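PDB 4Z0P: NAD-dependent dehydrogenase from Rhizobium meliloti, which reduces glyoxylate and hydroxypyruvate, using NADPH as the hydride donor. Local coordinates for residues V92-R97 with V290-V295; R119-L124 with R131-P136; A256-F261 with S270-M275. All blocks are in the same frame, centred on the assembly; numbering follows the deposited sequence. Where two conformers were deposited one is given.

Overall arrangement
Following the chain from the N terminus, strand 91-92 leads into 92-97, the first half of contact 1, whose partner 290-295 comes after 192 intervening residues on helix 290-305. Both other contacts nest inside this long loop, one after the other. Contact 2 closes a short loop where the chain leaves helix 118-126 toward strand 142-146. Contact 3 closes another between neighbouring parallel strands 255-258 and 278-280 of the seven-stranded sheet. Contact 1 borders the five-stranded sheet, across the chain's centre from the other two, yet contacts 1 and 3 both touch the NADPH. Contacts 2 and 3 pack together at R119 and M275, and both reach the second subunit.

Contact 1: V92-R97 with V290-V295; sequences VRFVDR and VRALFV. With NDP (NADPH dihydro-nicotinamide-adenine-dinucleotide phosphate), chain H.
F94 and D96 both turn CG away from their own backbone N (chi1 -172° and -168°), which sends the ring and the carboxylate to the start of helix 290-305. The F94 ring lies against L293: the CD1 methyl sits over one face, 3.9 Å from the centroid of the F94 ring, in a CH-pi contact. F94 CE1 meets the helix backbone itself, 3.6 Å from L293 CA. H296 and L99 pack on the same phenylalanine.

D96 reaches A292 in two ways. Its OD2 touches the methyl directly, 3.6 Å from A292 CB, while a water donates both to D96 OD1 (2.7 Å) and to A292 O (2.8 Å). D96 is also the N-cap of helix 97-115, and OD2 is hydrogen-bonded to T98 OG1, so one carboxylate joins two helices.

R93 leaves the loop for the cofactor. NH1 of R93 donates to O2N of NADPH at 2.8 Å, fairly straight (159°), and NH2 of R93 makes a longer, more bent bond to the same oxygen at 3.2 Å. V95 CG2 covers one guanidinium face and phosphate oxygen O1A lies over the other; A75 O takes a further bond from NH1. The charged guanidinium would offset the charge of the NADPH diphosphate, while the contact with the helix rests on an apolar ring and a bridging water.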
# COMPACT_ATOMS: atom_id res chain seq x y z
N VAL A 92 -22.44 22.50 5.09
CA VAL A 92 -22.31 21.33 4.23
C VAL A 92 -20.86 20.90 4.23
O VAL A 92 -19.99 21.71 3.87
CB VAL A 92 -22.75 21.65 2.78
CG1 VAL A 92 -22.47 20.48 1.85
CG2 VAL A 92 -24.23 22.02 2.74
N ARG A 93 -20.58 19.65 4.59
CA ARG A 93 -19.18 19.16 4.57
C ARG A 93 -18.85 18.56 3.21
O ARG A 93 -19.73 18.25 2.41
CB ARG A 93 -18.95 18.14 5.71
CG ARG A 93 -19.53 16.76 5.45
CD ARG A 93 -19.68 15.96 6.74
NE ARG A 93 -19.93 14.56 6.47
CZ ARG A 93 -18.98 13.64 6.31
NH1 ARG A 93 -17.69 13.95 6.38
NH2 ARG A 93 -19.33 12.40 6.05
N PHE A 94 -17.56 18.38 2.93
CA PHE A 94 -17.12 17.79 1.66
C PHE A 94 -17.10 16.27 1.76
O PHE A 94 -16.44 15.69 2.62
CB PHE A 94 -15.73 18.32 1.30
CG PHE A 94 -15.22 17.95 -0.07
CD1 PHE A 94 -16.04 17.89 -1.20
CD2 PHE A 94 -13.86 17.68 -0.25
CE1 PHE A 94 -15.54 17.56 -2.44
CE2 PHE A 94 -13.35 17.37 -1.50
CZ PHE A 94 -14.19 17.30 -2.59
N VAL A 95 -17.88 15.63 0.89
CA VAL A 95 -17.91 14.19 0.75
C VAL A 95 -17.82 13.96 -0.75
O VAL A 95 -18.61 14.51 -1.50
CB VAL A 95 -19.23 13.61 1.29
CG1 VAL A 95 -19.33 12.11 1.01
CG2 VAL A 95 -19.33 13.84 2.79
N ASP A 96 -16.86 13.15 -1.21
CA ASP A 96 -16.65 12.98 -2.64
C ASP A 96 -15.78 11.77 -2.87
O ASP A 96 -14.89 11.49 -2.06
CB ASP A 96 -15.92 14.20 -3.22
CG ASP A 96 -15.92 14.23 -4.74
OD1 ASP A 96 -16.97 14.61 -5.30
OD2 ASP A 96 -14.90 13.86 -5.38
N ARG A 97 -16.01 11.08 -3.99
CA ARG A 97 -15.20 9.91 -4.34
C ARG A 97 -13.72 10.22 -4.34
O ARG A 97 -12.92 9.37 -3.97
CB ARG A 97 -15.60 9.40 -5.74
CG ARG A 97 -14.72 8.29 -6.30
N VAL A 290 -9.59 20.40 -5.61
CA VAL A 290 -10.33 21.66 -5.62
C VAL A 290 -11.34 21.67 -6.75
O VAL A 290 -12.46 22.17 -6.59
CB VAL A 290 -9.42 22.92 -5.65
CG1 VAL A 290 -10.26 24.18 -5.46
CG2 VAL A 290 -8.39 22.83 -4.55
N ARG A 291 -10.99 21.11 -7.90
CA ARG A 291 -11.99 21.00 -8.98
C ARG A 291 -13.23 20.22 -8.48
O ARG A 291 -14.36 20.62 -8.71
CB ARG A 291 -11.39 20.34 -10.22
CG ARG A 291 -12.29 20.35 -11.45
CD ARG A 291 -11.57 19.79 -12.68
N ALA A 292 -12.99 19.07 -7.85
CA ALA A 292 -14.08 18.23 -7.37
C ALA A 292 -14.89 18.94 -6.27
O ALA A 292 -16.11 18.82 -6.23
CB ALA A 292 -13.53 16.87 -6.87
N LEU A 293 -14.20 19.66 -5.39
CA LEU A 293 -14.85 20.50 -4.39
C LEU A 293 -15.81 21.50 -5.02
O LEU A 293 -16.97 21.60 -4.60
CB LEU A 293 -13.79 21.22 -3.55
CG LEU A 293 -14.34 22.18 -2.49
CD1 LEU A 293 -15.17 21.47 -1.44
CD2 LEU A 293 -13.13 22.91 -1.88
N PHE A 294 -15.35 22.21 -6.04
CA PHE A 294 -16.20 23.19 -6.70
C PHE A 294 -17.38 22.54 -7.45
O PHE A 294 -18.49 23.07 -7.41
CB PHE A 294 -15.41 24.10 -7.65
CG PHE A 294 -14.44 25.02 -6.97
CD1 PHE A 294 -14.53 25.34 -5.59
CD2 PHE A 294 -13.46 25.65 -7.72
CE1 PHE A 294 -13.64 26.23 -5.01
CE2 PHE A 294 -12.56 26.53 -7.13
CZ PHE A 294 -12.65 26.81 -5.77
N VAL A 295 -17.17 21.38 -8.05
CA VAL A 295 -18.30 20.65 -8.67
C VAL A 295 -19.35 20.29 -7.62
O VAL A 295 -20.56 20.46 -7.83
CB VAL A 295 -17.80 19.39 -9.42
CG1 VAL A 295 -18.96 18.46 -9.80
CG2 VAL A 295 -17.03 19.82 -10.66
PA NDP H . -18.33 10.47 8.84
O1A NDP H . -19.23 11.48 9.54
O2A NDP H . -18.85 9.83 7.59
O5B NDP H . -18.03 9.33 9.90
C5B NDP H . -17.72 9.58 11.26
C4B NDP H . -17.74 8.27 11.99
O4B NDP H . -17.26 8.51 13.31
C3B NDP H . -19.14 7.66 12.14
O3B NDP H . -19.01 6.25 12.03
C2B NDP H . -19.54 8.06 13.54
O2B NDP H . -20.45 7.19 14.18
C1B NDP H . -18.20 7.97 14.22
N9A NDP H . -18.22 8.72 15.49
C8A NDP H . -18.33 10.05 15.71
N7A NDP H . -18.32 10.37 16.98
C5A NDP H . -18.20 9.18 17.63
C6A NDP H . -18.15 8.82 18.99
N6A NDP H . -18.19 9.74 19.99
N1A NDP H . -18.03 7.50 19.31
C2A NDP H . -17.98 6.60 18.32
N3A NDP H . -18.03 6.82 17.01
C4A NDP H . -18.13 8.14 16.72
O3 NDP H . -16.94 11.25 8.63
PN NDP H . -15.88 10.85 7.46
O1N NDP H . -15.65 9.38 7.46
O2N NDP H . -16.24 11.53 6.18
O5D NDP H . -14.63 11.66 8.02
C5D NDP H . -14.07 11.30 9.26
C4D NDP H . -13.04 12.33 9.71
O4D NDP H . -11.83 12.17 8.98
C3D NDP H . -13.39 13.79 9.48
O3D NDP H . -14.29 14.27 10.50
C2D NDP H . -12.06 14.52 9.50
O2D NDP H . -11.75 14.96 10.84
C1D NDP H . -11.09 13.38 9.11
N1N NDP H . -10.39 13.64 7.85
C2N NDP H . -9.00 13.78 7.82
C3N NDP H . -8.33 14.01 6.66
C7N NDP H . -6.83 14.02 6.57
O7N NDP H . -6.31 14.50 5.54
N7N NDP H . -6.11 13.54 7.56
C4N NDP H . -9.09 14.17 5.40
C5N NDP H . -10.56 14.03 5.52
C6N NDP H . -11.15 13.75 6.68
P2B NDP H . -22.00 7.16 13.76
O1X NDP H . -22.01 6.49 12.41
O2X NDP H . -22.60 6.30 14.86
O3X NDP H . -22.47 8.57 13.74
O HOH W 1 -17.35 16.51 -7.17

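Contact 2: R119-L124 with R131-P136; sequences RAYEAL and RDLSQP. With OXD (oxalic acid), chain D.
Y121 and L133 approach from opposite directions, the phenol reaching out from helix 118-126 and the leucine reaching back from the loop that follows it. Y121 CG lies opposite the carbonyl carbon (chi1 -76°), from where the ring reaches the loop. L133 CD1 stands over one face of the ring, 4.0 Å from the centroid of Y121 and 17° off its normal, a CH-pi contact. The same methyl meets the helix surface, 3.8 Å from A120 CB. At the ring edge lies R131 O, 3.4 Å from Y121 CE1; this carbonyl is buried and has no hydrogen-bonding partner in the model.

The tyrosine hydroxyl is gripped as well as packed. L133 N donates to Y121 OH over 3.0 Å with an angle of 156°, and a water lies 2.7 Å from Y121 OH while donating to Q135 OE1. The ring is thus fixed at its outer end by the backbone of the very residue that covers its face. The Q135 amide is held at both ends, OE1 by Q117 NE2 and NE2 by L115 O, the last residue of helix 97-115.

One turn further along the helix, L124 and R131 pass at a slant, with L124 CD2 4.0 Å from R131 CB. The extended arginine chain brings its guanidinium against L133, whose CD2 covers one face.

On another side of the helix the contact opens to the dimer interface. R119 NE donates to oxalate O6 at 3.1 Å and more weakly to O4, H118 of both subunits joins in, and R119 NH2 forms a salt bridge with E122 of the second subunit. The Y121 ring and hydroxyl, meeting the methyl and backbone N-H of L133, thus tie the loop to a helix whose basic residues, gathered from both subunits, would balance the oxalate charge.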
# COMPACT_ATOMS: atom_id res chain seq x y z
N ARG A 119 10.36 -0.15 7.91
CA ARG A 119 11.43 0.52 8.65
C ARG A 119 12.61 -0.42 8.99
O ARG A 119 13.77 -0.01 8.88
CB ARG A 119 10.92 1.29 9.87
CG ARG A 119 10.33 2.66 9.46
CD ARG A 119 11.39 3.75 9.19
NE ARG A 119 10.85 5.06 8.78
CZ ARG A 119 10.26 5.93 9.60
NH1 ARG A 119 10.10 5.63 10.88
NH2 ARG A 119 9.82 7.09 9.16
N ALA A 120 12.32 -1.67 9.31
CA ALA A 120 13.38 -2.67 9.51
C ALA A 120 14.23 -2.88 8.27
O ALA A 120 15.45 -2.90 8.35
CB ALA A 120 12.80 -3.98 10.00
N TYR A 121 13.57 -3.02 7.11
CA TYR A 121 14.29 -3.20 5.86
C TYR A 121 15.06 -1.95 5.47
O TYR A 121 16.15 -2.04 4.92
CB TYR A 121 13.36 -3.68 4.75
CG TYR A 121 13.00 -5.13 4.86
CD1 TYR A 121 13.97 -6.13 4.78
CD2 TYR A 121 11.68 -5.53 4.98
CE1 TYR A 121 13.64 -7.49 4.84
CE2 TYR A 121 11.35 -6.88 5.08
CZ TYR A 121 12.33 -7.85 4.98
OH TYR A 121 11.99 -9.19 5.03
N GLU A 122 14.52 -0.76 5.80
CA GLU A 122 15.27 0.48 5.55
C GLU A 122 16.49 0.58 6.46
O GLU A 122 17.55 1.05 6.01
CB GLU A 122 14.40 1.71 5.71
CG GLU A 122 13.34 1.87 4.63
CD GLU A 122 13.95 2.14 3.27
OE1 GLU A 122 14.69 3.12 3.17
OE2 GLU A 122 13.73 1.35 2.33
N ALA A 123 16.37 0.14 7.71
CA ALA A 123 17.51 0.15 8.64
C ALA A 123 18.60 -0.81 8.16
O ALA A 123 19.79 -0.51 8.20
CB ALA A 123 17.06 -0.20 10.06
N LEU A 124 18.17 -1.96 7.65
CA LEU A 124 19.12 -2.92 7.05
C LEU A 124 19.80 -2.32 5.82
O LEU A 124 21.03 -2.38 5.69
CB LEU A 124 18.41 -4.21 6.69
CG LEU A 124 18.01 -5.08 7.89
CD1 LEU A 124 16.93 -6.07 7.48
CD2 LEU A 124 19.22 -5.81 8.49
N ARG A 131 19.29 -8.99 4.48
CA ARG A 131 18.75 -9.93 5.43
C ARG A 131 17.26 -10.07 5.27
O ARG A 131 16.52 -9.14 5.53
CB ARG A 131 19.05 -9.48 6.88
CG ARG A 131 18.64 -10.43 7.94
CD ARG A 131 18.97 -9.90 9.34
NE ARG A 131 18.22 -10.64 10.35
CZ ARG A 131 17.83 -10.16 11.54
NH1 ARG A 131 17.15 -10.94 12.36
NH2 ARG A 131 18.10 -8.90 11.91
N ASP A 132 16.81 -11.29 4.97
CA ASP A 132 15.39 -11.61 4.87
C ASP A 132 14.82 -11.79 6.26
O ASP A 132 15.44 -12.45 7.09
CB ASP A 132 15.19 -12.90 4.08
CG ASP A 132 15.64 -12.77 2.65
OD1 ASP A 132 15.97 -11.64 2.25
OD2 ASP A 132 15.68 -13.78 1.91
N LEU A 133 13.65 -11.21 6.52
CA LEU A 133 12.98 -11.33 7.81
C LEU A 133 11.77 -12.23 7.68
O LEU A 133 11.09 -12.24 6.65
CB LEU A 133 12.51 -9.96 8.30
CG LEU A 133 13.63 -8.92 8.37
CD1 LEU A 133 13.03 -7.56 8.71
CD2 LEU A 133 14.69 -9.33 9.37
N SER A 134 11.46 -12.95 8.74
CA SER A 134 10.23 -13.73 8.77
C SER A 134 9.06 -12.76 8.60
O SER A 134 9.03 -11.69 9.20
CB SER A 134 10.11 -14.54 10.06
OG SER A 134 10.88 -15.72 9.95
N GLN A 135 8.08 -13.16 7.78
CA GLN A 135 7.07 -12.22 7.31
C GLN A 135 5.65 -12.76 7.34
O GLN A 135 5.32 -13.73 6.64
CB GLN A 135 7.45 -11.83 5.87
CG GLN A 135 6.48 -10.86 5.20
CD GLN A 135 6.45 -9.54 5.93
OE1 GLN A 135 7.46 -8.84 5.98
NE2 GLN A 135 5.32 -9.20 6.52
N PRO A 136 4.78 -12.16 8.15
CA PRO A 136 3.37 -12.53 8.11
C PRO A 136 2.68 -12.04 6.84
O PRO A 136 3.17 -11.12 6.17
CB PRO A 136 2.78 -11.81 9.32
CG PRO A 136 3.68 -10.67 9.55
CD PRO A 136 5.05 -11.16 9.21
C1 OXD D . 11.96 5.54 3.90
C2 OXD D . 11.56 5.25 5.27
O3 OXD D . 12.80 6.43 3.69
O4 OXD D . 10.36 5.06 5.51
O5 OXD D . 11.44 4.88 2.98
O6 OXD D . 12.43 5.19 6.16
O HOH W 2 9.38 -9.42 4.21

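Contact 3: A256-F261 with S270-M275; sequences ASLDVF and SRFWDM. With NDP (NADPH dihydro-nicotinamide-adenine-dinucleotide phosphate), chain H.
In the Rossmann-type NAD(P)-binding domain, the chain passes from strand 255-258 to its parallel neighbour 278-280 through a long loop, and F272 of that loop folds back onto the end of the first strand. The L258 side chain crosses that of F272 at about a right angle, placing CD1 over one face of the phenyl ring, 3.9 Å from the centroid of F272, in a CH-pi contact. Its closest ring atom is F272 CE1, 3.7 Å from L258 CD1.

F261 closes in from beyond the strand end. With CG beside the backbone N (chi1 -60°), its ring slides past F272 in the opposite direction, bringing F261 CE1 to 3.9 Å from F272 CD2. The two planes are inclined at 49°, an oblique pairing of the two rings. V280 of the neighbouring strand packs on both rings, while helix 241-250 adds E241 on F261 and L245 on F272, and all three touching residues are buried.

An ST turn opens the segment 270-275: S270 OG accepts from F272 N at 3.1 Å. The residue after F272, W273, takes no part in this packing; its ring stacks on H128 of the second subunit, so the loop joins the domain interior to the dimer interface.

Just past the strand end, between L258 and V260, D259 turns its carboxylate toward the cofactor. T281 and V284 bond its OD1 and A285 N its OD2, holding the carboxylate in place from the loop after strand 278-280. The carboxamide nitrogen N7N of NADPH donates to D259 OD2 across 2.9 Å, almost straight at 171°.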
# COMPACT_ATOMS: atom_id res chain seq x y z
N ALA A 256 3.92 3.66 14.79
CA ALA A 256 2.78 4.52 14.51
C ALA A 256 2.90 5.20 13.16
O ALA A 256 4.00 5.37 12.64
CB ALA A 256 2.64 5.58 15.60
N SER A 257 1.74 5.56 12.59
CA SER A 257 1.66 6.47 11.44
C SER A 257 0.75 7.61 11.85
O SER A 257 -0.43 7.38 12.16
CB SER A 257 1.08 5.78 10.22
OG SER A 257 1.96 4.76 9.73
N LEU A 258 1.30 8.82 11.88
CA LEU A 258 0.53 10.00 12.29
C LEU A 258 0.50 11.00 11.16
O LEU A 258 1.56 11.49 10.72
CB LEU A 258 1.12 10.64 13.56
CG LEU A 258 1.22 9.69 14.77
CD1 LEU A 258 1.97 10.36 15.91
CD2 LEU A 258 -0.18 9.25 15.23
N ASP A 259 -0.71 11.31 10.69
CA ASP A 259 -0.95 12.37 9.71
C ASP A 259 -1.44 13.65 10.35
O ASP A 259 -1.48 14.69 9.70
CB ASP A 259 -2.00 11.92 8.69
CG ASP A 259 -2.09 12.86 7.49
OD1 ASP A 259 -1.04 13.13 6.81
OD2 ASP A 259 -3.22 13.35 7.23
N VAL A 260 -1.87 13.54 11.61
CA VAL A 260 -2.57 14.64 12.33
C VAL A 260 -2.00 14.75 13.73
O VAL A 260 -1.54 13.75 14.30
CB VAL A 260 -4.10 14.43 12.34
CG1 VAL A 260 -4.64 14.47 10.92
CG2 VAL A 260 -4.47 13.11 13.00
N PHE A 261 -1.98 15.98 14.25
CA PHE A 261 -1.30 16.30 15.49
C PHE A 261 -2.11 17.29 16.33
O PHE A 261 -2.90 18.05 15.80
CB PHE A 261 0.10 16.86 15.21
CG PHE A 261 0.95 15.87 14.48
CD1 PHE A 261 1.65 14.90 15.18
CD2 PHE A 261 0.91 15.81 13.09
CE1 PHE A 261 2.37 13.93 14.48
CE2 PHE A 261 1.63 14.84 12.39
CZ PHE A 261 2.34 13.90 13.09
N SER A 270 9.48 18.60 17.91
CA SER A 270 8.79 17.34 18.26
C SER A 270 9.72 16.14 18.12
O SER A 270 10.47 16.04 17.17
CB SER A 270 7.55 17.11 17.38
OG SER A 270 6.90 15.88 17.71
N ARG A 271 9.62 15.22 19.07
CA ARG A 271 10.30 13.94 18.93
C ARG A 271 9.81 13.09 17.75
O ARG A 271 10.55 12.23 17.30
CB ARG A 271 10.16 13.13 20.22
CG ARG A 271 10.96 13.71 21.38
CD ARG A 271 10.86 12.78 22.58
NE ARG A 271 11.41 11.47 22.25
CZ ARG A 271 11.08 10.31 22.81
NH1 ARG A 271 10.15 10.26 23.76
NH2 ARG A 271 11.67 9.19 22.41
N PHE A 272 8.59 13.33 17.27
CA PHE A 272 8.01 12.42 16.28
C PHE A 272 8.82 12.39 14.98
O PHE A 272 8.85 11.36 14.32
CB PHE A 272 6.56 12.77 15.97
CG PHE A 272 5.59 12.44 17.06
CD1 PHE A 272 5.47 11.13 17.53
CD2 PHE A 272 4.77 13.40 17.57
CE1 PHE A 272 4.55 10.82 18.50
CE2 PHE A 272 3.86 13.11 18.57
CZ PHE A 272 3.76 11.82 19.05
N TRP A 273 9.45 13.50 14.61
CA TRP A 273 10.19 13.56 13.35
C TRP A 273 11.29 12.51 13.25
O TRP A 273 11.58 12.03 12.15
CB TRP A 273 10.81 14.93 13.15
CG TRP A 273 9.86 16.12 13.09
CD1 TRP A 273 9.72 17.10 14.03
CD2 TRP A 273 9.00 16.48 12.01
NE1 TRP A 273 8.82 18.03 13.60
CE2 TRP A 273 8.35 17.69 12.37
CE3 TRP A 273 8.70 15.90 10.78
CZ2 TRP A 273 7.44 18.31 11.54
CZ3 TRP A 273 7.79 16.54 9.94
CH2 TRP A 273 7.17 17.73 10.32
N ASP A 274 11.94 12.20 14.37
CA ASP A 274 13.13 11.35 14.39
C ASP A 274 12.91 9.95 14.94
O ASP A 274 13.88 9.22 15.12
CB ASP A 274 14.23 12.00 15.24
CG ASP A 274 14.78 13.28 14.66
OD1 ASP A 274 14.80 13.45 13.43
OD2 ASP A 274 15.25 14.12 15.46
N MET A 275 11.67 9.55 15.21
CA MET A 275 11.50 8.27 15.85
C MET A 275 11.50 7.13 14.88
O MET A 275 10.92 7.24 13.81
CB MET A 275 10.28 8.28 16.70
CG MET A 275 10.63 9.01 17.95
SD MET A 275 9.12 9.33 18.77
CE MET A 275 8.95 7.77 19.64
PA NDP H . -18.33 10.47 8.84
O1A NDP H . -19.23 11.48 9.54
O2A NDP H . -18.85 9.83 7.59
O5B NDP H . -18.03 9.33 9.90
C5B NDP H . -17.72 9.58 11.26
C4B NDP H . -17.74 8.27 11.99
O4B NDP H . -17.26 8.51 13.31
C3B NDP H . -19.14 7.66 12.14
O3B NDP H . -19.01 6.25 12.03
C2B NDP H . -19.54 8.06 13.54
O2B NDP H . -20.45 7.19 14.18
C1B NDP H . -18.20 7.97 14.22
N9A NDP H . -18.22 8.72 15.49
C8A NDP H . -18.33 10.05 15.71
N7A NDP H . -18.32 10.37 16.98
C5A NDP H . -18.20 9.18 17.63
C6A NDP H . -18.15 8.82 18.99
N6A NDP H . -18.19 9.74 19.99
N1A NDP H . -18.03 7.50 19.31
C2A NDP H . -17.98 6.60 18.32
N3A NDP H . -18.03 6.82 17.01
C4A NDP H . -18.13 8.14 16.72
O3 NDP H . -16.94 11.25 8.63
PN NDP H . -15.88 10.85 7.46
O1N NDP H . -15.65 9.38 7.46
O2N NDP H . -16.24 11.53 6.18
O5D NDP H . -14.63 11.66 8.02
C5D NDP H . -14.07 11.30 9.26
C4D NDP H . -13.04 12.33 9.71
O4D NDP H . -11.83 12.17 8.98
C3D NDP H . -13.39 13.79 9.48
O3D NDP H . -14.29 14.27 10.50
C2D NDP H . -12.06 14.52 9.50
O2D NDP H . -11.75 14.96 10.84
C1D NDP H . -11.09 13.38 9.11
N1N NDP H . -10.39 13.64 7.85
C2N NDP H . -9.00 13.78 7.82
C3N NDP H . -8.33 14.01 6.66
C7N NDP H . -6.83 14.02 6.57
O7N NDP H . -6.31 14.50 5.54
N7N NDP H . -6.11 13.54 7.56
C4N NDP H . -9.09 14.17 5.40
C5N NDP H . -10.56 14.03 5.52
C6N NDP H . -11.15 13.75 6.68
P2B NDP H . -22.00 7.16 13.76
O1X NDP H . -22.01 6.49 12.41
O2X NDP H . -22.60 6.30 14.86
O3X NDP H . -22.47 8.57 13.74